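Local coordinates for protein dipeptide Epimerase (Enterococcus faecalis V583, PDB 3JVA) that is an enolase-superfamily enzyme of the mandelate racemase/muconate lactonizing enzyme family, with a magnesium ion bound in its barrel domain, at residues Asn127-Asp132 / Thr315-Asp320; Lys146-Val151 / Arg177-Phe182; Leu153-Leu158 / Ala338-Glu343. All blocks are in the same frame, centred on the assembly; numbering follows the deposited sequence.

Overall arrangement
Strands 128-134 and 314-317, the first and last of the barrel, meet in contact 1, whose D318 side chain lies about 6 Å from the bound magnesium ion, held by D189, E215 and D240. Contact 3 adjoins it, with centres 8 Å apart: strand 341-343 runs antiparallel to strand 128-134, and the probable hydrogen bonds T131 N to P340 O and L342 N to V129 O, each 2.8 Å, join the two. Contact 2 sits on the outer helical layer, its centre 13 Å from that of contact 3 and 19 Å from that of contact 1. A probable hydrogen bond from F155 N to K150 O (3.2 Å) connects contacts 2 and 3 at the end of helix 140-152.

Contact 1: Asn127-Asp132 / Thr315-Asp320; sequences NQVITD and TRADLD
The carboxylates of D132 and D318 meet with their planes 58° apart, OD1 of D132 standing 2.5 Å from OD1 of D318. OD2 of D132 passes 3.5 Å from CB of D318 and forms a salt bridge with R187, whereas OD2 of D318 has a long, weak ion pair with K159. CG of D318, anti to the backbone N, places the carboxylate beside that of D132. The backbones behind these acids are joined by D132 N, which donates to A317 O over 3.1 Å. Strand 128-134 here comes beside strand 314-317, the first and eighth strands closing the (beta/alpha)7-beta barrel of the enolase superfamily. The touching parts diverge by 64°, and pairing between them is short. T131 adds a side-chain bond: its OG1, anti to the backbone N, accepts a hydrogen bond from L319 N at 2.9 Å with an N-H...O angle of 150° and donates to D132 O at 2.8 Å, so that one hydroxyl is gripped twice. Toward the start of both segments, A317 CB rests against V129 CG2 (3.9 Å), while A317 N gives its proton to a water 3.0 Å away that also lies near I130 O. Beyond this pair, D320 OD2 accepts a hydrogen bond from the backbone N of T134, and L319 packs on I301, A304 and A305 of helix 298-310.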
loop_
_atom_site.group_PDB
_atom_site.type_symbol
_atom_site.label_atom_id
_atom_site.label_comp_id
_atom_site.label_asym_id
_atom_site.label_seq_id
_atom_site.Cartn_x
_atom_site.Cartn_y
_atom_site.Cartn_z
ATOM N N ASN B 127 5.442 38.920 -21.563
ATOM C CA ASN B 127 4.881 40.203 -21.148
ATOM C C ASN B 127 3.432 40.341 -21.605
ATOM O O ASN B 127 2.879 41.438 -21.636
ATOM C CB ASN B 127 5.710 41.357 -21.716
ATOM C CG ASN B 127 5.660 41.425 -23.228
ATOM O OD1 ASN B 127 5.101 40.549 -23.883
ATOM N ND2 ASN B 127 6.255 42.468 -23.792
ATOM N N GLN B 128 2.822 39.220 -21.962
ATOM C CA GLN B 128 1.436 39.220 -22.411
ATOM C C GLN B 128 0.845 37.837 -22.184
ATOM O O GLN B 128 1.578 36.871 -21.960
ATOM C CB GLN B 128 1.369 39.573 -23.900
ATOM C CG GLN B 128 1.995 38.517 -24.804
ATOM C CD GLN B 128 2.068 38.953 -26.260
ATOM O OE1 GLN B 128 2.267 38.132 -27.150
ATOM N NE2 GLN B 128 1.922 40.250 -26.502
ATOM N N VAL B 129 -0.477 37.738 -22.244
ATOM C CA VAL B 129 -1.135 36.455 -22.052
ATOM C C VAL B 129 -2.487 36.418 -22.758
ATOM O O VAL B 129 -3.208 37.409 -22.800
ATOM C CB VAL B 129 -1.304 36.145 -20.540
ATOM C CG1 VAL B 129 -2.168 37.199 -19.879
ATOM C CG2 VAL B 129 -1.892 34.752 -20.353
ATOM N N ILE B 130 -2.804 35.267 -23.342
ATOM C CA ILE B 130 -4.060 35.069 -24.052
ATOM C C ILE B 130 -5.126 34.526 -23.113
ATOM O O ILE B 130 -4.909 33.532 -22.428
ATOM C CB ILE B 130 -3.891 34.061 -25.208
ATOM C CG1 ILE B 130 -2.905 34.615 -26.239
ATOM C CG2 ILE B 130 -5.249 33.772 -25.850
ATOM C CD1 ILE B 130 -2.500 33.611 -27.300
ATOM N N THR B 131 -6.278 35.178 -23.078
ATOM C CA THR B 131 -7.354 34.706 -22.228
ATOM C C THR B 131 -8.532 34.218 -23.046
ATOM O O THR B 131 -8.713 34.614 -24.201
ATOM C CB THR B 131 -7.878 35.806 -21.280
ATOM O OG1 THR B 131 -8.978 35.286 -20.523
ATOM C CG2 THR B 131 -8.356 37.026 -22.070
ATOM N N ASP B 132 -9.321 33.331 -22.451
ATOM C CA ASP B 132 -10.522 32.853 -23.113
ATOM C C ASP B 132 -11.574 33.861 -22.677
ATOM O O ASP B 132 -11.257 34.876 -22.049
ATOM C CB ASP B 132 -10.926 31.452 -22.610
ATOM C CG ASP B 132 -11.235 31.419 -21.108
ATOM O OD1 ASP B 132 -11.734 32.427 -20.555
ATOM O OD2 ASP B 132 -10.996 30.366 -20.479
ATOM N N THR B 315 -0.170 27.854 -18.209
ATOM C CA THR B 315 -0.368 27.802 -19.648
ATOM C C THR B 315 -1.726 28.207 -20.191
ATOM O O THR B 315 -1.885 28.345 -21.404
ATOM C CB THR B 315 -0.072 26.396 -20.145
ATOM O OG1 THR B 315 -0.999 25.487 -19.543
ATOM C CG2 THR B 315 1.339 25.993 -19.763
ATOM N N ARG B 316 -2.699 28.375 -19.303
ATOM C CA ARG B 316 -4.045 28.773 -19.696
ATOM C C ARG B 316 -4.520 29.911 -18.806
ATOM O O ARG B 316 -4.088 30.031 -17.663
ATOM C CB ARG B 316 -5.016 27.596 -19.562
ATOM C CG ARG B 316 -4.726 26.423 -20.490
ATOM C CD ARG B 316 -5.824 25.380 -20.354
ATOM N NE ARG B 316 -5.709 24.280 -21.309
ATOM C CZ ARG B 316 -4.959 23.195 -21.136
ATOM N NH1 ARG B 316 -4.234 23.042 -20.033
ATOM N NH2 ARG B 316 -4.952 22.247 -22.066
ATOM N N ALA B 317 -5.412 30.743 -19.334
ATOM C CA ALA B 317 -5.942 31.858 -18.566
ATOM C C ALA B 317 -7.418 32.096 -18.853
ATOM O O ALA B 317 -7.855 32.075 -20.005
ATOM C CB ALA B 317 -5.139 33.120 -18.859
ATOM N N ASP B 318 -8.181 32.298 -17.786
ATOM C CA ASP B 318 -9.610 32.571 -17.867
ATOM C C ASP B 318 -9.756 33.856 -17.061
ATOM O O ASP B 318 -10.273 33.851 -15.948
ATOM C CB ASP B 318 -10.401 31.419 -17.232
ATOM C CG ASP B 318 -11.896 31.678 -17.200
ATOM O OD1 ASP B 318 -12.407 32.334 -18.131
ATOM O OD2 ASP B 318 -12.563 31.218 -16.248
ATOM N N LEU B 319 -9.273 34.952 -17.639
ATOM C CA LEU B 319 -9.286 36.261 -16.980
ATOM C C LEU B 319 -10.109 37.236 -17.808
ATOM O O LEU B 319 -9.568 38.140 -18.439
ATOM C CB LEU B 319 -7.846 36.764 -16.845
ATOM C CG LEU B 319 -6.888 35.805 -16.129
ATOM C CD1 LEU B 319 -5.461 36.313 -16.262
ATOM C CD2 LEU B 319 -7.287 35.674 -14.658
ATOM N N ASP B 320 -11.423 37.054 -17.769
ATOM C CA ASP B 320 -12.349 37.857 -18.559
ATOM C C ASP B 320 -13.267 38.789 -17.774
ATOM O O ASP B 320 -14.174 39.387 -18.349
ATOM C CB ASP B 320 -13.213 36.908 -19.394
ATOM C CG ASP B 320 -14.038 35.962 -18.533
ATOM O OD1 ASP B 320 -13.750 35.831 -17.318
ATOM O OD2 ASP B 320 -14.973 35.336 -19.071
HETATM O O HOH W 1 -2.972 31.588 -21.851
HETATM O O HOH W 2 -6.147 30.594 -22.289
#

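Contact 2: Lys146-Val151 / Arg177-Phe182; sequences KAVEKV and REAVGF
V180 points its CB at the neighbouring helix, and its CG1 methyl enters between three residues there. With CG1 anti to the carbonyl carbon (chi1 -52°), this branch comes 3.7 Å from A147 CB and 3.8 Å from V151 CG2, two side chains one helical turn apart, and stands 4.1 Å from V148 CG1. The side chains of V151 and V180 cross at a slant, CG2 of V151 being the branch that meets V180. The CB of V148 points alongside the other helix rather than at it, and its CG1 reaches A179, coming 3.9 Å from CB and 3.8 Å from the carbonyl O of A179. Helices 140-152 and 166-180 flank strand 157-161 in sequence and are the first two helices of the barrel's outer layer; the side chains that meet are all apolar, and no hydrogen bond crosses between the segments. A147 also touches L158 of that strand, and V151 touches I184. G181 is the first residue past helix 166-180 to leave helical backbone angles, with a positive phi (88°). The carbonyl O of G181 accepts a hydrogen bond from R177 NH1 at 2.7 Å and lies nearly in the guanidinium plane, while R177 CD sits over the centre of one F182 ring face. The same guanidinium bonds to the carbonyl oxygens of I184, Y209 and Q210.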
loop_
_atom_site.group_PDB
_atom_site.type_symbol
_atom_site.label_atom_id
_atom_site.label_comp_id
_atom_site.label_asym_id
_atom_site.label_seq_id
_atom_site.Cartn_x
_atom_site.Cartn_y
_atom_site.Cartn_z
ATOM N N LYS B 146 -23.466 34.563 -29.754
ATOM C CA LYS B 146 -22.483 35.252 -28.925
ATOM C C LYS B 146 -21.102 34.680 -29.224
ATOM O O LYS B 146 -20.118 35.412 -29.270
ATOM C CB LYS B 146 -22.811 35.090 -27.440
ATOM C CG LYS B 146 -24.104 35.768 -27.015
ATOM C CD LYS B 146 -24.329 35.648 -25.513
ATOM C CE LYS B 146 -24.302 34.193 -25.057
ATOM N NZ LYS B 146 -24.607 34.059 -23.610
ATOM N N ALA B 147 -21.038 33.369 -29.437
ATOM C CA ALA B 147 -19.773 32.716 -29.750
ATOM C C ALA B 147 -19.186 33.302 -31.033
ATOM O O ALA B 147 -18.002 33.645 -31.086
ATOM C CB ALA B 147 -19.978 31.211 -29.901
ATOM N N VAL B 148 -20.007 33.422 -32.074
ATOM C CA VAL B 148 -19.498 33.980 -33.320
ATOM C C VAL B 148 -19.003 35.403 -33.079
ATOM O O VAL B 148 -17.952 35.787 -33.580
ATOM C CB VAL B 148 -20.565 33.970 -34.452
ATOM C CG1 VAL B 148 -20.994 32.538 -34.741
ATOM C CG2 VAL B 148 -21.757 34.811 -34.069
ATOM N N GLU B 149 -19.744 36.177 -32.290
ATOM C CA GLU B 149 -19.338 37.549 -31.995
ATOM C C GLU B 149 -17.961 37.594 -31.333
ATOM O O GLU B 149 -17.107 38.391 -31.720
ATOM C CB GLU B 149 -20.371 38.232 -31.091
ATOM C CG GLU B 149 -21.718 38.455 -31.766
ATOM C CD GLU B 149 -22.759 39.070 -30.845
ATOM O OE1 GLU B 149 -23.909 39.253 -31.295
ATOM O OE2 GLU B 149 -22.435 39.370 -29.675
ATOM N N LYS B 150 -17.742 36.730 -30.343
ATOM C CA LYS B 150 -16.462 36.698 -29.636
ATOM C C LYS B 150 -15.333 36.234 -30.543
ATOM O O LYS B 150 -14.209 36.728 -30.454
ATOM C CB LYS B 150 -16.548 35.778 -28.412
ATOM C CG LYS B 150 -17.732 36.063 -27.498
ATOM C CD LYS B 150 -17.825 37.536 -27.129
ATOM C CE LYS B 150 -19.051 37.795 -26.266
ATOM N NZ LYS B 150 -19.247 39.243 -25.992
ATOM N N VAL B 151 -15.625 35.279 -31.419
ATOM C CA VAL B 151 -14.608 34.791 -32.334
ATOM C C VAL B 151 -14.184 35.916 -33.275
ATOM O O VAL B 151 -13.005 36.046 -33.611
ATOM C CB VAL B 151 -15.127 33.587 -33.147
ATOM C CG1 VAL B 151 -14.165 33.269 -34.288
ATOM C CG2 VAL B 151 -15.274 32.377 -32.229
ATOM N N ARG B 177 -20.484 24.801 -31.195
ATOM C CA ARG B 177 -19.529 24.151 -32.083
ATOM C C ARG B 177 -19.881 24.331 -33.555
ATOM O O ARG B 177 -19.026 24.692 -34.362
ATOM C CB ARG B 177 -19.419 22.654 -31.763
ATOM C CG ARG B 177 -18.446 21.904 -32.669
ATOM C CD ARG B 177 -17.051 22.510 -32.604
ATOM N NE ARG B 177 -16.359 22.182 -31.361
ATOM C CZ ARG B 177 -15.316 22.856 -30.887
ATOM N NH1 ARG B 177 -14.849 23.907 -31.547
ATOM N NH2 ARG B 177 -14.723 22.467 -29.765
ATOM N N GLU B 178 -21.137 24.082 -33.907
ATOM C CA GLU B 178 -21.555 24.216 -35.298
ATOM C C GLU B 178 -21.462 25.658 -35.775
ATOM O O GLU B 178 -21.224 25.914 -36.953
ATOM C CB GLU B 178 -22.984 23.695 -35.481
ATOM C CG GLU B 178 -23.991 24.269 -34.504
ATOM C CD GLU B 178 -25.348 23.594 -34.605
ATOM O OE1 GLU B 178 -25.386 22.341 -34.591
ATOM O OE2 GLU B 178 -26.373 24.309 -34.691
ATOM N N ALA B 179 -21.632 26.600 -34.853
ATOM C CA ALA B 179 -21.574 28.008 -35.212
ATOM C C ALA B 179 -20.162 28.511 -35.495
ATOM O O ALA B 179 -19.950 29.254 -36.455
ATOM C CB ALA B 179 -22.212 28.852 -34.114
ATOM N N VAL B 180 -19.190 28.098 -34.684
ATOM C CA VAL B 180 -17.821 28.576 -34.860
ATOM C C VAL B 180 -16.791 27.604 -35.439
ATOM O O VAL B 180 -15.664 27.994 -35.718
ATOM C CB VAL B 180 -17.270 29.124 -33.524
ATOM C CG1 VAL B 180 -18.250 30.142 -32.941
ATOM C CG2 VAL B 180 -17.040 27.976 -32.546
ATOM N N GLY B 181 -17.155 26.341 -35.617
ATOM C CA GLY B 181 -16.194 25.406 -36.178
ATOM C C GLY B 181 -15.310 24.725 -35.151
ATOM O O GLY B 181 -15.391 25.017 -33.957
ATOM N N PHE B 182 -14.439 23.838 -35.624
ATOM C CA PHE B 182 -13.563 23.069 -34.748
ATOM C C PHE B 182 -12.199 23.652 -34.391
ATOM O O PHE B 182 -11.464 23.046 -33.614
ATOM C CB PHE B 182 -13.386 21.665 -35.330
ATOM C CG PHE B 182 -14.628 20.830 -35.243
ATOM C CD1 PHE B 182 -14.853 20.008 -34.144
ATOM C CD2 PHE B 182 -15.612 20.927 -36.218
ATOM C CE1 PHE B 182 -16.046 19.297 -34.013
ATOM C CE2 PHE B 182 -16.807 20.224 -36.098
ATOM C CZ PHE B 182 -17.024 19.408 -34.994
#

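Contact 3: Leu153-Leu158 / Ala338-Glu343; sequences LGFDTL and AKPLLE
F155 lays its ring against P340, the two side chains crossing at an angle. CG of F155 is set anti to the carbonyl carbon (chi1 -73°), beside the backbone N. On the ring, CD1 lies 3.6 Å from P340 CB. P340 CD lies 4.0 Å from the ring centroid and 7° off its normal, a CH-pi contact over one face; P340 N lies over the same ring, offset toward the rim. At the far end CZ of F155 approaches the carbonyl carbon of K339 to 3.4 Å. CG of the pyrrolidine lies 3.5 Å from G154 O and CD 3.7 Å from L153 O. Here G154, with positive phi, ends helix 140-152 in a Schellman motif and starts the turn into strand 157-161, the second strand of the barrel, while P340 leads into strand 341-343, which pairs antiparallel with the first. An off-staggered chi1 of -109° puts CG of L153 near A338 O, and CD2 of L153 meets A338 CB at 3.9 Å. K339 directs its CB away from the contact; its extended chain brings NZ to L341 O in a weak hydrogen bond. Elsewhere the F155 side chain touches I133 and K150.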
loop_
_atom_site.group_PDB
_atom_site.type_symbol
_atom_site.label_atom_id
_atom_site.label_comp_id
_atom_site.label_asym_id
_atom_site.label_seq_id
_atom_site.Cartn_x
_atom_site.Cartn_y
_atom_site.Cartn_z
ATOM N N LEU B 153 -14.039 38.844 -32.533
ATOM C CA LEU B 153 -13.226 39.715 -31.694
ATOM C C LEU B 153 -11.805 39.165 -31.554
ATOM O O LEU B 153 -10.917 39.834 -31.017
ATOM C CB LEU B 153 -13.882 39.857 -30.315
ATOM C CG LEU B 153 -14.534 41.190 -29.926
ATOM C CD1 LEU B 153 -15.196 41.853 -31.118
ATOM C CD2 LEU B 153 -15.538 40.936 -28.813
ATOM N N GLY B 154 -11.591 37.941 -32.035
ATOM C CA GLY B 154 -10.264 37.347 -31.970
ATOM C C GLY B 154 -10.092 36.210 -30.975
ATOM O O GLY B 154 -9.051 35.550 -30.954
ATOM N N PHE B 155 -11.099 35.974 -30.144
ATOM C CA PHE B 155 -11.001 34.896 -29.163
ATOM C C PHE B 155 -10.904 33.534 -29.847
ATOM O O PHE B 155 -11.624 33.259 -30.804
ATOM C CB PHE B 155 -12.211 34.937 -28.228
ATOM C CG PHE B 155 -12.167 36.075 -27.250
ATOM C CD1 PHE B 155 -11.385 35.987 -26.102
ATOM C CD2 PHE B 155 -12.852 37.256 -27.506
ATOM C CE1 PHE B 155 -11.283 37.062 -25.223
ATOM C CE2 PHE B 155 -12.757 38.341 -26.633
ATOM C CZ PHE B 155 -11.968 38.242 -25.489
ATOM N N ASP B 156 -10.002 32.692 -29.357
ATOM C CA ASP B 156 -9.820 31.361 -29.922
ATOM C C ASP B 156 -10.236 30.291 -28.915
ATOM O O ASP B 156 -10.166 29.095 -29.202
ATOM C CB ASP B 156 -8.357 31.157 -30.334
ATOM C CG ASP B 156 -7.397 31.219 -29.155
ATOM O OD1 ASP B 156 -6.167 31.227 -29.388
ATOM O OD2 ASP B 156 -7.866 31.253 -27.997
ATOM N N THR B 157 -10.676 30.730 -27.739
ATOM C CA THR B 157 -11.100 29.812 -26.687
ATOM C C THR B 157 -12.333 30.347 -25.968
ATOM O O THR B 157 -12.346 31.480 -25.476
ATOM C CB THR B 157 -9.967 29.591 -25.661
ATOM O OG1 THR B 157 -8.778 29.174 -26.348
ATOM C CG2 THR B 157 -10.358 28.518 -24.646
ATOM N N LEU B 158 -13.376 29.527 -25.922
ATOM C CA LEU B 158 -14.621 29.898 -25.271
ATOM C C LEU B 158 -14.860 28.970 -24.090
ATOM O O LEU B 158 -14.548 27.781 -24.148
ATOM C CB LEU B 158 -15.790 29.782 -26.251
ATOM C CG LEU B 158 -15.624 30.541 -27.568
ATOM C CD1 LEU B 158 -16.776 30.183 -28.505
ATOM C CD2 LEU B 158 -15.578 32.038 -27.301
ATOM N N ALA B 338 -12.979 43.974 -24.726
ATOM C CA ALA B 338 -12.959 42.527 -24.909
ATOM C C ALA B 338 -11.959 42.156 -25.999
ATOM O O ALA B 338 -12.219 42.326 -27.193
ATOM C CB ALA B 338 -14.357 42.025 -25.272
ATOM N N LYS B 339 -10.805 41.660 -25.567
ATOM C CA LYS B 339 -9.720 41.255 -26.460
ATOM C C LYS B 339 -9.075 40.018 -25.842
ATOM O O LYS B 339 -8.957 39.922 -24.620
ATOM C CB LYS B 339 -8.672 42.371 -26.567
ATOM C CG LYS B 339 -8.131 42.843 -25.212
ATOM C CD LYS B 339 -6.844 43.667 -25.327
ATOM C CE LYS B 339 -6.235 43.945 -23.940
ATOM N NZ LYS B 339 -4.811 44.422 -23.992
ATOM N N PRO B 340 -8.650 39.056 -26.672
ATOM C CA PRO B 340 -8.022 37.852 -26.113
ATOM C C PRO B 340 -6.593 38.068 -25.625
ATOM O O PRO B 340 -6.154 37.418 -24.675
ATOM C CB PRO B 340 -8.095 36.857 -27.271
ATOM C CG PRO B 340 -7.958 37.756 -28.478
ATOM C CD PRO B 340 -8.881 38.907 -28.122
ATOM N N LEU B 341 -5.869 38.981 -26.266
ATOM C CA LEU B 341 -4.491 39.240 -25.885
ATOM C C LEU B 341 -4.340 40.374 -24.878
ATOM O O LEU B 341 -4.616 41.537 -25.178
ATOM C CB LEU B 341 -3.642 39.541 -27.125
ATOM C CG LEU B 341 -2.150 39.751 -26.851
ATOM C CD1 LEU B 341 -1.536 38.466 -26.318
ATOM C CD2 LEU B 341 -1.452 40.185 -28.129
ATOM N N LEU B 342 -3.899 40.024 -23.676
ATOM C CA LEU B 342 -3.694 41.012 -22.634
ATOM C C LEU B 342 -2.210 41.373 -22.641
ATOM O O LEU B 342 -1.366 40.594 -22.189
ATOM C CB LEU B 342 -4.108 40.432 -21.274
ATOM C CG LEU B 342 -5.474 39.732 -21.246
ATOM C CD1 LEU B 342 -5.756 39.206 -19.841
ATOM C CD2 LEU B 342 -6.573 40.694 -21.686
ATOM N N GLU B 343 -1.892 42.540 -23.196
ATOM C CA GLU B 343 -0.510 43.000 -23.262
ATOM C C GLU B 343 -0.295 43.869 -22.033
ATOM O O GLU B 343 -1.010 44.850 -21.829
ATOM C CB GLU B 343 -0.286 43.798 -24.547
ATOM C CG GLU B 343 -0.706 43.038 -25.793
ATOM C CD GLU B 343 -0.360 43.772 -27.074
ATOM O OE1 GLU B 343 0.844 43.901 -27.385
ATOM O OE2 GLU B 343 -1.293 44.223 -27.765
#